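Local coordinates for receptor-like protein kinase ANXUR1 (Arabidopsis thaliana, PDB 6FIG) that is a plant receptor-like protein kinase involved in reproduction, whose calcium-binding malectin-like ectodomain probably perceives signals outside the cell, at residues R190-G195 / A247-T252; R209-D214 / S243-D248; L282-C287 / S362-L367; R234-N239 / K324-Y329. All blocks are in the same frame, centred on the assembly; numbering follows the deposited sequence.

Interaction 1: R190-G195 / A247-T252. With CA (calcium ion), chain H.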
# COMPACT_ATOMS: atom_id res chain seq x y z
N ARG A 190 -4.70 -14.54 -15.20
CA ARG A 190 -3.45 -14.00 -14.73
C ARG A 190 -2.73 -15.09 -13.99
O ARG A 190 -3.19 -15.54 -12.93
CB ARG A 190 -3.66 -12.82 -13.77
CG ARG A 190 -2.38 -12.25 -13.22
CD ARG A 190 -2.58 -10.95 -12.50
NE ARG A 190 -2.94 -9.83 -13.37
CZ ARG A 190 -4.10 -9.18 -13.38
NH1 ARG A 190 -5.12 -9.58 -12.64
NH2 ARG A 190 -4.23 -8.12 -14.16
N LEU A 191 -1.61 -15.56 -14.57
CA LEU A 191 -0.95 -16.77 -14.12
C LEU A 191 0.51 -16.58 -13.78
O LEU A 191 1.25 -15.92 -14.51
CB LEU A 191 -1.03 -17.88 -15.18
CG LEU A 191 -2.40 -18.20 -15.74
CD1 LEU A 191 -2.28 -19.28 -16.80
CD2 LEU A 191 -3.39 -18.61 -14.66
N ASN A 192 0.91 -17.17 -12.65
CA ASN A 192 2.32 -17.41 -12.36
C ASN A 192 2.66 -18.77 -12.95
O ASN A 192 2.34 -19.81 -12.37
CB ASN A 192 2.57 -17.42 -10.85
CG ASN A 192 4.02 -17.57 -10.50
OD1 ASN A 192 4.88 -17.48 -11.39
ND2 ASN A 192 4.32 -17.82 -9.23
N VAL A 193 3.31 -18.75 -14.11
CA VAL A 193 3.64 -19.98 -14.84
C VAL A 193 4.78 -20.71 -14.11
O VAL A 193 5.86 -20.15 -13.87
CB VAL A 193 3.92 -19.70 -16.33
CG1 VAL A 193 4.34 -20.98 -17.04
CG2 VAL A 193 2.68 -19.14 -16.99
N GLY A 194 4.51 -21.95 -13.75
CA GLY A 194 5.47 -22.80 -13.07
C GLY A 194 5.65 -22.52 -11.59
O GLY A 194 6.51 -23.13 -10.96
N GLY A 195 4.85 -21.61 -11.01
CA GLY A 195 5.02 -21.23 -9.61
C GLY A 195 3.73 -21.28 -8.84
O GLY A 195 2.66 -21.50 -9.43
N ALA A 247 8.41 -9.76 -8.60
CA ALA A 247 9.65 -10.51 -8.85
C ALA A 247 9.44 -12.01 -8.83
O ALA A 247 10.07 -12.74 -9.62
CB ALA A 247 10.72 -10.12 -7.85
N ASP A 248 8.55 -12.48 -7.97
CA ASP A 248 8.31 -13.92 -7.86
C ASP A 248 7.77 -14.56 -9.13
O ASP A 248 8.05 -15.75 -9.35
CB ASP A 248 7.45 -14.26 -6.64
CG ASP A 248 8.29 -14.36 -5.34
OD1 ASP A 248 9.54 -14.39 -5.36
OD2 ASP A 248 7.69 -14.44 -4.26
N ILE A 249 7.07 -13.81 -9.99
CA ILE A 249 6.65 -14.34 -11.29
C ILE A 249 7.88 -14.78 -12.08
O ILE A 249 7.91 -15.89 -12.66
CB ILE A 249 5.89 -13.27 -12.11
CG1 ILE A 249 4.53 -13.00 -11.46
CG2 ILE A 249 5.77 -13.63 -13.59
CD1 ILE A 249 3.57 -14.16 -11.49
N TYR A 250 8.89 -13.92 -12.10
CA TYR A 250 10.08 -14.12 -12.92
C TYR A 250 11.04 -15.16 -12.34
O TYR A 250 11.87 -15.69 -13.08
CB TYR A 250 10.76 -12.77 -13.15
CG TYR A 250 9.86 -11.81 -13.89
CD1 TYR A 250 9.47 -12.07 -15.19
CD2 TYR A 250 9.35 -10.68 -13.27
CE1 TYR A 250 8.63 -11.21 -15.87
CE2 TYR A 250 8.52 -9.81 -13.94
CZ TYR A 250 8.12 -10.09 -15.23
OH TYR A 250 7.30 -9.24 -15.91
N LYS A 251 10.89 -15.50 -11.06
CA LYS A 251 11.76 -16.51 -10.42
C LYS A 251 11.30 -17.96 -10.59
O LYS A 251 11.97 -18.89 -10.09
CB LYS A 251 11.93 -16.20 -8.92
CG LYS A 251 12.67 -14.90 -8.68
CD LYS A 251 12.72 -14.52 -7.20
CE LYS A 251 13.32 -13.13 -7.04
NZ LYS A 251 13.33 -12.64 -5.62
N THR A 252 10.16 -18.17 -11.25
CA THR A 252 9.72 -19.51 -11.59
C THR A 252 9.29 -19.56 -13.04
O THR A 252 8.82 -18.57 -13.60
CB THR A 252 8.54 -19.99 -10.73
OG1 THR A 252 7.47 -19.05 -10.85
CG2 THR A 252 8.97 -20.16 -9.26
CA CA H . 6.61 -17.98 -12.85
O HOH W 1 7.02 -17.93 -8.45

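Interaction 2: R209-D214 / S243-D248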
# COMPACT_ATOMS: atom_id res chain seq x y z
N ARG A 209 -3.10 -7.60 -7.35
CA ARG A 209 -3.47 -8.65 -8.30
C ARG A 209 -3.04 -10.01 -7.76
O ARG A 209 -1.96 -10.16 -7.20
CB ARG A 209 -2.78 -8.45 -9.64
CG ARG A 209 -3.14 -7.17 -10.36
CD ARG A 209 -2.13 -6.82 -11.45
NE ARG A 209 -0.82 -6.59 -10.89
CZ ARG A 209 0.25 -6.16 -11.56
NH1 ARG A 209 0.21 -5.92 -12.87
NH2 ARG A 209 1.40 -6.03 -10.92
N THR A 210 -3.90 -11.00 -7.95
CA THR A 210 -3.56 -12.37 -7.62
C THR A 210 -3.01 -13.04 -8.87
O THR A 210 -3.60 -12.94 -9.93
CB THR A 210 -4.80 -13.12 -7.11
OG1 THR A 210 -5.30 -12.42 -5.97
CG2 THR A 210 -4.44 -14.52 -6.68
N TRP A 211 -1.89 -13.74 -8.73
CA TRP A 211 -1.29 -14.49 -9.86
C TRP A 211 -1.45 -15.98 -9.54
O TRP A 211 -0.93 -16.47 -8.55
CB TRP A 211 0.16 -14.12 -10.06
CG TRP A 211 0.42 -12.67 -10.28
CD1 TRP A 211 0.36 -11.66 -9.34
CD2 TRP A 211 0.75 -12.03 -11.53
NE1 TRP A 211 0.66 -10.45 -9.94
CE2 TRP A 211 0.89 -10.65 -11.27
CE3 TRP A 211 0.96 -12.51 -12.84
CZ2 TRP A 211 1.21 -9.75 -12.27
CZ3 TRP A 211 1.29 -11.61 -13.81
CH2 TRP A 211 1.42 -10.25 -13.53
N TYR A 212 -2.19 -16.71 -10.37
CA TYR A 212 -2.55 -18.10 -10.05
C TYR A 212 -1.63 -19.09 -10.74
O TYR A 212 -1.16 -18.86 -11.87
CB TYR A 212 -3.97 -18.36 -10.50
CG TYR A 212 -5.01 -17.53 -9.78
CD1 TYR A 212 -5.57 -17.97 -8.60
CD2 TYR A 212 -5.41 -16.29 -10.29
CE1 TYR A 212 -6.53 -17.20 -7.94
CE2 TYR A 212 -6.36 -15.52 -9.65
CZ TYR A 212 -6.91 -15.98 -8.47
OH TYR A 212 -7.85 -15.20 -7.84
N ASN A 213 -1.41 -20.22 -10.09
CA ASN A 213 -0.66 -21.29 -10.72
C ASN A 213 -1.32 -21.70 -12.05
O ASN A 213 -2.55 -21.70 -12.17
CB ASN A 213 -0.51 -22.49 -9.79
CG ASN A 213 0.20 -23.65 -10.46
OD1 ASN A 213 -0.46 -24.58 -10.89
ND2 ASN A 213 1.52 -23.58 -10.57
N ASP A 214 -0.49 -22.02 -13.05
CA ASP A 214 -0.96 -22.29 -14.41
C ASP A 214 -1.38 -23.73 -14.69
O ASP A 214 -1.96 -23.99 -15.73
CB ASP A 214 0.08 -21.86 -15.43
CG ASP A 214 1.29 -22.76 -15.42
OD1 ASP A 214 1.84 -23.00 -14.31
OD2 ASP A 214 1.69 -23.24 -16.51
N SER A 243 5.83 -2.45 -11.50
CA SER A 243 4.38 -2.67 -11.53
C SER A 243 3.91 -3.66 -12.58
O SER A 243 2.78 -4.16 -12.49
CB SER A 243 3.61 -1.35 -11.76
OG SER A 243 3.87 -0.43 -10.74
N ILE A 244 4.74 -3.96 -13.59
CA ILE A 244 4.34 -4.91 -14.61
C ILE A 244 4.00 -6.27 -13.98
O ILE A 244 2.98 -6.86 -14.28
CB ILE A 244 5.40 -5.04 -15.73
CG1 ILE A 244 5.38 -3.79 -16.62
CG2 ILE A 244 5.23 -6.30 -16.52
CD1 ILE A 244 4.17 -3.66 -17.54
N ALA A 245 4.87 -6.74 -13.09
CA ALA A 245 4.64 -8.03 -12.42
C ALA A 245 5.66 -8.15 -11.29
O ALA A 245 6.77 -7.65 -11.42
CB ALA A 245 4.81 -9.18 -13.38
N PRO A 246 5.28 -8.82 -10.20
CA PRO A 246 6.20 -8.97 -9.09
C PRO A 246 7.34 -9.93 -9.36
O PRO A 246 7.28 -10.81 -10.25
CB PRO A 246 5.30 -9.51 -7.97
CG PRO A 246 4.21 -10.21 -8.67
CD PRO A 246 3.98 -9.44 -9.93
N ALA A 247 8.41 -9.76 -8.60
CA ALA A 247 9.65 -10.51 -8.85
C ALA A 247 9.44 -12.01 -8.83
O ALA A 247 10.07 -12.74 -9.62
CB ALA A 247 10.72 -10.12 -7.85
N ASP A 248 8.55 -12.48 -7.97
CA ASP A 248 8.31 -13.92 -7.86
C ASP A 248 7.77 -14.56 -9.13
O ASP A 248 8.05 -15.75 -9.35
CB ASP A 248 7.45 -14.26 -6.64
CG ASP A 248 8.29 -14.36 -5.34
OD1 ASP A 248 9.54 -14.39 -5.36
OD2 ASP A 248 7.69 -14.44 -4.26

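Interaction 3: L282-C287 / S362-L367. With CA (calcium ion), chain H.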
# COMPACT_ATOMS: atom_id res chain seq x y z
N LEU A 282 -2.52 -11.35 -25.24
CA LEU A 282 -1.78 -12.26 -24.38
C LEU A 282 -0.46 -11.60 -24.08
O LEU A 282 0.30 -11.25 -24.99
CB LEU A 282 -1.52 -13.61 -25.05
CG LEU A 282 -2.71 -14.55 -25.20
CD1 LEU A 282 -3.66 -14.06 -26.29
CD2 LEU A 282 -2.20 -15.95 -25.52
N ARG A 283 -0.21 -11.41 -22.79
CA ARG A 283 1.05 -10.88 -22.28
C ARG A 283 1.86 -12.03 -21.73
O ARG A 283 1.49 -12.63 -20.73
CB ARG A 283 0.78 -9.85 -21.17
CG ARG A 283 2.08 -9.30 -20.63
CD ARG A 283 1.86 -8.05 -19.80
NE ARG A 283 1.58 -6.96 -20.70
CZ ARG A 283 1.41 -5.70 -20.35
NH1 ARG A 283 1.46 -5.34 -19.05
NH2 ARG A 283 1.24 -4.79 -21.29
N LEU A 284 2.98 -12.35 -22.40
CA LEU A 284 3.84 -13.44 -21.99
C LEU A 284 5.02 -12.84 -21.25
O LEU A 284 5.68 -11.96 -21.77
CB LEU A 284 4.33 -14.23 -23.21
CG LEU A 284 3.34 -15.27 -23.75
CD1 LEU A 284 2.05 -14.68 -24.26
CD2 LEU A 284 4.01 -16.03 -24.88
N HIS A 285 5.23 -13.32 -20.03
CA HIS A 285 6.30 -12.84 -19.17
C HIS A 285 7.46 -13.84 -19.21
O HIS A 285 7.25 -15.04 -19.03
CB HIS A 285 5.80 -12.73 -17.73
CG HIS A 285 4.77 -11.66 -17.52
ND1 HIS A 285 5.10 -10.37 -17.17
CD2 HIS A 285 3.43 -11.70 -17.63
CE1 HIS A 285 3.99 -9.67 -17.05
NE2 HIS A 285 2.97 -10.45 -17.31
N PHE A 286 8.67 -13.30 -19.40
CA PHE A 286 9.87 -14.14 -19.50
C PHE A 286 10.99 -13.63 -18.62
O PHE A 286 11.15 -12.43 -18.46
CB PHE A 286 10.41 -14.18 -20.92
CG PHE A 286 9.45 -14.71 -21.94
CD1 PHE A 286 9.29 -16.09 -22.12
CD2 PHE A 286 8.78 -13.84 -22.80
CE1 PHE A 286 8.45 -16.57 -23.12
CE2 PHE A 286 7.95 -14.33 -23.78
CZ PHE A 286 7.79 -15.69 -23.96
N CYS A 287 11.81 -14.54 -18.10
CA CYS A 287 13.05 -14.17 -17.45
C CYS A 287 13.89 -15.43 -17.43
O CYS A 287 13.45 -16.47 -16.92
CB CYS A 287 12.82 -13.66 -16.02
SG CYS A 287 14.34 -13.16 -15.16
N SER A 362 11.78 -24.87 -24.35
CA SER A 362 11.00 -23.63 -24.34
C SER A 362 10.62 -23.35 -22.89
O SER A 362 10.64 -24.24 -22.05
CB SER A 362 9.75 -23.77 -25.19
OG SER A 362 8.90 -24.79 -24.70
N SER A 363 10.32 -22.09 -22.60
CA SER A 363 9.92 -21.73 -21.23
C SER A 363 9.06 -20.48 -21.22
O SER A 363 9.04 -19.70 -22.17
CB SER A 363 11.12 -21.57 -20.30
OG SER A 363 11.88 -20.42 -20.62
N LEU A 364 8.36 -20.32 -20.11
CA LEU A 364 7.48 -19.19 -19.90
C LEU A 364 7.40 -18.96 -18.38
O LEU A 364 7.33 -19.94 -17.62
CB LEU A 364 6.10 -19.49 -20.47
CG LEU A 364 5.03 -18.37 -20.34
CD1 LEU A 364 5.42 -17.14 -21.13
CD2 LEU A 364 3.69 -18.91 -20.80
N ASN A 365 7.39 -17.70 -17.95
CA ASN A 365 7.38 -17.37 -16.50
C ASN A 365 6.04 -16.86 -15.98
O ASN A 365 5.73 -17.04 -14.81
CB ASN A 365 8.46 -16.35 -16.17
CG ASN A 365 9.86 -16.80 -16.57
OD1 ASN A 365 10.13 -16.98 -17.76
ND2 ASN A 365 10.78 -16.93 -15.58
N GLY A 366 5.25 -16.24 -16.85
CA GLY A 366 3.97 -15.67 -16.44
C GLY A 366 3.10 -15.46 -17.65
O GLY A 366 3.60 -15.40 -18.79
N LEU A 367 1.80 -15.31 -17.42
CA LEU A 367 0.87 -15.10 -18.51
C LEU A 367 -0.35 -14.32 -18.07
O LEU A 367 -0.99 -14.72 -17.11
CB LEU A 367 0.40 -16.45 -19.08
CG LEU A 367 -0.57 -16.43 -20.26
CD1 LEU A 367 -0.03 -15.71 -21.50
CD2 LEU A 367 -0.94 -17.86 -20.60
CA CA H . 6.61 -17.98 -12.85

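Interaction 4: R234-N239 / K324-Y329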
# COMPACT_ATOMS: atom_id res chain seq x y z
N ARG A 234 18.57 -12.50 -8.09
CA ARG A 234 17.96 -11.18 -8.17
C ARG A 234 17.40 -10.96 -9.58
O ARG A 234 18.06 -11.29 -10.59
CB ARG A 234 18.92 -10.04 -7.79
CG ARG A 234 18.19 -8.71 -7.57
CD ARG A 234 19.07 -7.54 -7.13
NE ARG A 234 18.40 -6.24 -7.36
CZ ARG A 234 17.41 -5.72 -6.61
NH1 ARG A 234 16.94 -6.36 -5.54
NH2 ARG A 234 16.89 -4.53 -6.94
N ILE A 235 16.17 -10.46 -9.62
CA ILE A 235 15.53 -10.04 -10.86
C ILE A 235 15.95 -8.60 -11.09
O ILE A 235 15.68 -7.72 -10.27
CB ILE A 235 14.00 -10.16 -10.78
CG1 ILE A 235 13.57 -11.60 -10.40
CG2 ILE A 235 13.36 -9.71 -12.10
CD1 ILE A 235 14.08 -12.70 -11.33
N ASN A 236 16.58 -8.37 -12.23
CA ASN A 236 17.13 -7.08 -12.59
C ASN A 236 16.21 -6.35 -13.58
O ASN A 236 16.35 -6.48 -14.79
CB ASN A 236 18.52 -7.31 -13.20
CG ASN A 236 19.18 -6.03 -13.63
OD1 ASN A 236 18.76 -4.94 -13.24
ND2 ASN A 236 20.24 -6.17 -14.46
N TYR A 237 15.27 -5.57 -13.05
CA TYR A 237 14.25 -4.96 -13.90
C TYR A 237 14.75 -3.94 -14.95
O TYR A 237 14.08 -3.72 -15.94
CB TYR A 237 13.17 -4.28 -13.04
CG TYR A 237 12.16 -5.24 -12.43
CD1 TYR A 237 12.47 -6.01 -11.32
CD2 TYR A 237 10.87 -5.33 -12.94
CE1 TYR A 237 11.54 -6.87 -10.76
CE2 TYR A 237 9.92 -6.19 -12.38
CZ TYR A 237 10.26 -6.93 -11.27
OH TYR A 237 9.32 -7.77 -10.72
N GLN A 238 15.88 -3.28 -14.69
CA GLN A 238 16.37 -2.18 -15.56
C GLN A 238 15.30 -1.08 -15.70
O GLN A 238 14.88 -0.54 -14.69
CB GLN A 238 16.88 -2.70 -16.91
CG GLN A 238 18.10 -3.58 -16.80
CD GLN A 238 18.73 -3.89 -18.18
OE1 GLN A 238 18.02 -4.06 -19.18
NE2 GLN A 238 20.05 -3.96 -18.21
N ASN A 239 14.83 -0.76 -16.91
CA ASN A 239 13.82 0.29 -17.07
C ASN A 239 12.42 -0.27 -17.23
O ASN A 239 11.49 0.51 -17.44
CB ASN A 239 14.14 1.24 -18.23
CG ASN A 239 15.45 1.99 -18.05
OD1 ASN A 239 15.73 2.52 -16.98
ND2 ASN A 239 16.25 2.04 -19.10
N LYS A 324 20.99 -12.91 -18.45
CA LYS A 324 20.34 -13.68 -17.40
C LYS A 324 19.81 -12.74 -16.32
O LYS A 324 20.48 -11.80 -15.92
CB LYS A 324 21.38 -14.62 -16.78
CG LYS A 324 20.86 -15.62 -15.77
CD LYS A 324 22.06 -16.30 -15.13
CE LYS A 324 21.71 -17.61 -14.49
NZ LYS A 324 22.97 -18.30 -14.10
N GLY A 325 18.60 -13.02 -15.85
CA GLY A 325 18.01 -12.29 -14.74
C GLY A 325 17.25 -11.03 -15.09
O GLY A 325 16.64 -10.45 -14.21
N ILE A 326 17.24 -10.61 -16.36
CA ILE A 326 16.45 -9.43 -16.77
C ILE A 326 15.06 -9.91 -17.19
O ILE A 326 14.95 -10.76 -18.07
CB ILE A 326 17.14 -8.65 -17.93
CG1 ILE A 326 18.46 -8.05 -17.45
CG2 ILE A 326 16.24 -7.56 -18.48
CD1 ILE A 326 19.29 -7.41 -18.54
N PRO A 327 14.00 -9.38 -16.55
CA PRO A 327 12.65 -9.76 -16.89
C PRO A 327 12.16 -8.97 -18.10
O PRO A 327 12.68 -7.90 -18.43
CB PRO A 327 11.86 -9.36 -15.64
CG PRO A 327 12.57 -8.13 -15.17
CD PRO A 327 14.03 -8.36 -15.48
N MET A 328 11.12 -9.50 -18.74
CA MET A 328 10.50 -8.82 -19.87
C MET A 328 9.12 -9.40 -20.08
O MET A 328 8.74 -10.42 -19.50
CB MET A 328 11.31 -9.03 -21.15
CG MET A 328 11.43 -10.50 -21.52
SD MET A 328 11.95 -10.81 -23.23
CE MET A 328 10.47 -10.34 -24.11
N TYR A 329 8.38 -8.76 -20.97
CA TYR A 329 7.15 -9.32 -21.45
C TYR A 329 6.99 -9.00 -22.93
O TYR A 329 7.63 -8.07 -23.46
CB TYR A 329 5.95 -8.80 -20.64
CG TYR A 329 5.72 -7.33 -20.82
CD1 TYR A 329 6.39 -6.41 -20.04
CD2 TYR A 329 4.85 -6.86 -21.81
CE1 TYR A 329 6.23 -5.05 -20.22
CE2 TYR A 329 4.65 -5.50 -21.99
CZ TYR A 329 5.33 -4.59 -21.17
OH TYR A 329 5.19 -3.24 -21.32
O HOH W 2 20.70 -9.41 -14.66
O HOH W 3 13.71 -5.36 -18.04

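Interaction 1: R190-G195 / A247-T252
Calcium coordination carries most of this contact. From segment 190-195 come Asn192 OD1, 2.3 Å from the ion, and Val193 O; from 247-252 come Ile249 O and two oxygens of Thr252. Thr252 chelates: OG1 sits between its own backbone N and carbonyl carbon (chi1 56°), so that OG1 reaches the metal at 2.4 Å while Thr252 O binds it too. Asn192 holds CG anti to the backbone N (chi1 -176°), which sends OD1 into the same sphere, and Asn365 O is the sixth ligand.

One water serves as a second shell. It accepts from Asn192 ND2 at 2.8 Å, donates to Asp248 O at 2.6 Å, and is also hydrogen-bonded to the metal ligand Thr252 OG1. Asn192 ND2 donates to Gln196 O as well, so the amide is fixed at both ends.

Apolar packing is slight: Ile249 CD1 lies 3.5 Å from Asn192 CB, the two side chains running past each other in opposite directions. In the backbone, a type II turn spans Asn192 to Gly195, and the bare CA of Gly195 approaches Thr252 OG1 to 3.5 Å.

All six protein ligands are neutral oxygens, four of them backbone carbonyls. No carboxylate is among them, so the ion's charge is probably balanced in the first shell by oxygen dipoles, consistent with a structural calcium that ties the two segments together.

Interaction 2: R209-D214 / S243-D248
In this malectin-like domain, the loop leading into strand 212-213 packs against the loop entering helix 247-250, and an arginine and a tryptophan from the first make the whole contact. Arg209 starts with CG beside the backbone N, anti to the carbonyl carbon, and then bends at chi3 (-63°), which swings the guanidinium onto the backbone carbonyls opposite. Its NH2 donates to Ser243 O at 2.8 Å; the N-H...O angle of 138° and the donor's place above the carbonyl plane make this a bent bond. NH1 adds weak bonds to Ser243 O and Ile244 O, so Ser243 O is gripped by both terminal nitrogens.

Trp211 leaves its backbone with the same first torsion, and chi2 of 73° turns the indole toward Pro246. The two reach toward each other tip to tip: Pro246 CD stands 3.1 Å above the indole plane, displaced toward the rim, and Pro246 CG makes an off-centre CH-pi contact with the five-membered ring, 4.2 Å from its centroid. The indole meets the guanidinium crosswise, with Trp211 CZ2 over the centre of one face, 3.8 Å above its plane, and Arg209 NH2 near the indole plane at its edge. Asp203 locks this pair, accepting at OD1 from Trp211 NE1 and forming a salt bridge through OD2 with Arg209 NE. At the far end of the indole, CH2 touches Ala245 CB at 3.6 Å.

Interaction 3: L282-C287 / S362-L367
Two rings of strand 278-287 meet the neighbouring strand, and both offer it an edge. The His285 ring has Gly366 O in its plane, while Phe286 directs CE1 at Ser363 O, 3.3 Å away and in the ring plane; Leu364 CD1 approaches the same phenyl ring obliquely. That edge contact matters, because Ser363 O is a buried carbonyl without a hydrogen-bonding partner.

The strands are antiparallel and interrupted by a classic beta bulge, Asn365 and Gly366 both facing His285. His285 N donates almost straight to Gly366 O (2.9 Å, 172°). In return, His285 O takes two donors: Asn365 N, nearly along the C=O axis at 2.9 Å, and Gly366 N from above the carbonyl plane at 3.2 Å.

Beyond the bulge Asn365 prolongs the pairing with its side chain. CG lies beside the backbone N (chi1 -57°), so the carboxamide reaches Cys287: ND2 donates to Cys287 O at 3.0 Å, on a lone pair, and OD1 accepts a weak bond from Cys287 N. On the leucine face, Leu284 CD1 lies 3.6 Å from Leu367 CD1, the side chains side by side. The Leu364 side chain crosses Leu284 at about a right angle, its CD1 against Leu284 CB. This layer packs on strands 299-303 and 344-351.

On the other face His285 bonds through ND1 to Tyr250 OH and through NE2 to Glu368 OE1; the carboxylate may favour a protonated imidazole. At the bulge Asn365 O is left to bind calcium, at 2.4 Å, so the residue that breaks the strand pairing also supplies a metal ligand.

Interaction 4: R234-N239 / K324-Y329
Arg234 opens the loop segment and takes little part; its guanidinium forms a long, weak ion pair with Glu65 of the second subunit. Ile235 comes next, crossing Pro327 obliquely with its CG2 3.5 Å from Pro327 CG. Asn236 supplies the direct hydrogen bond: its backbone N donates to Gly325 O at 2.9 Å and 171°, almost straight, although the donor stands above the carbonyl plane. Its ND2 reaches Lys324 O through a water, and Asn236 O receives a CA-H...O contact from Ile326 CA and lies 3.1 Å from Pro327 CD.

Tyr237 lays one ring face over Pro327, a CH-pi contact with Pro327 CG 4.1 Å from the centroid of the Tyr237 ring and 18° off the normal. Ala245 O holds the phenol OH from outside. Gln238, extended beyond CG, brings its carboxamide obliquely across Ile326, NE2 lying 3.5 Å from Ile326 CD1.

The loop is therefore held to the chain around Gly325 to Pro327 by a mixture: one direct backbone bond, a proline whose CG meets both an isoleucine methyl and an aromatic face, and two water bridges, one of the waters donating to two backbone carbonyls, Tyr237 O and Pro327 O, that cannot bond each other.

How the interactions relate
The bound calcium joins interactions 1 and 3, whose centres lie 8 Å apart: interaction 1 gives five ligand atoms and interaction 3 the sixth, Asn365 O. Interaction 2 shares Ala247 and Asp248 with interaction 1, and its Trp211 CE3 packs on Ile249 CD1 at 3.4 Å, with the Trp211 side chain about 8 Å from the calcium. Between 247-252 and 282-287, Tyr250 OH to His285 ND1 measures 2.8 Å, a link between the helix and the sheet. Interaction 4 lies farther out, about 13 Å from interactions 1 and 3 between centres, yet is connected to interaction 2 by Tyr237 OH to Ala245 O, 2.6 Å, and to interaction 3 by Phe286 N to Met328 O, 2.9 Å.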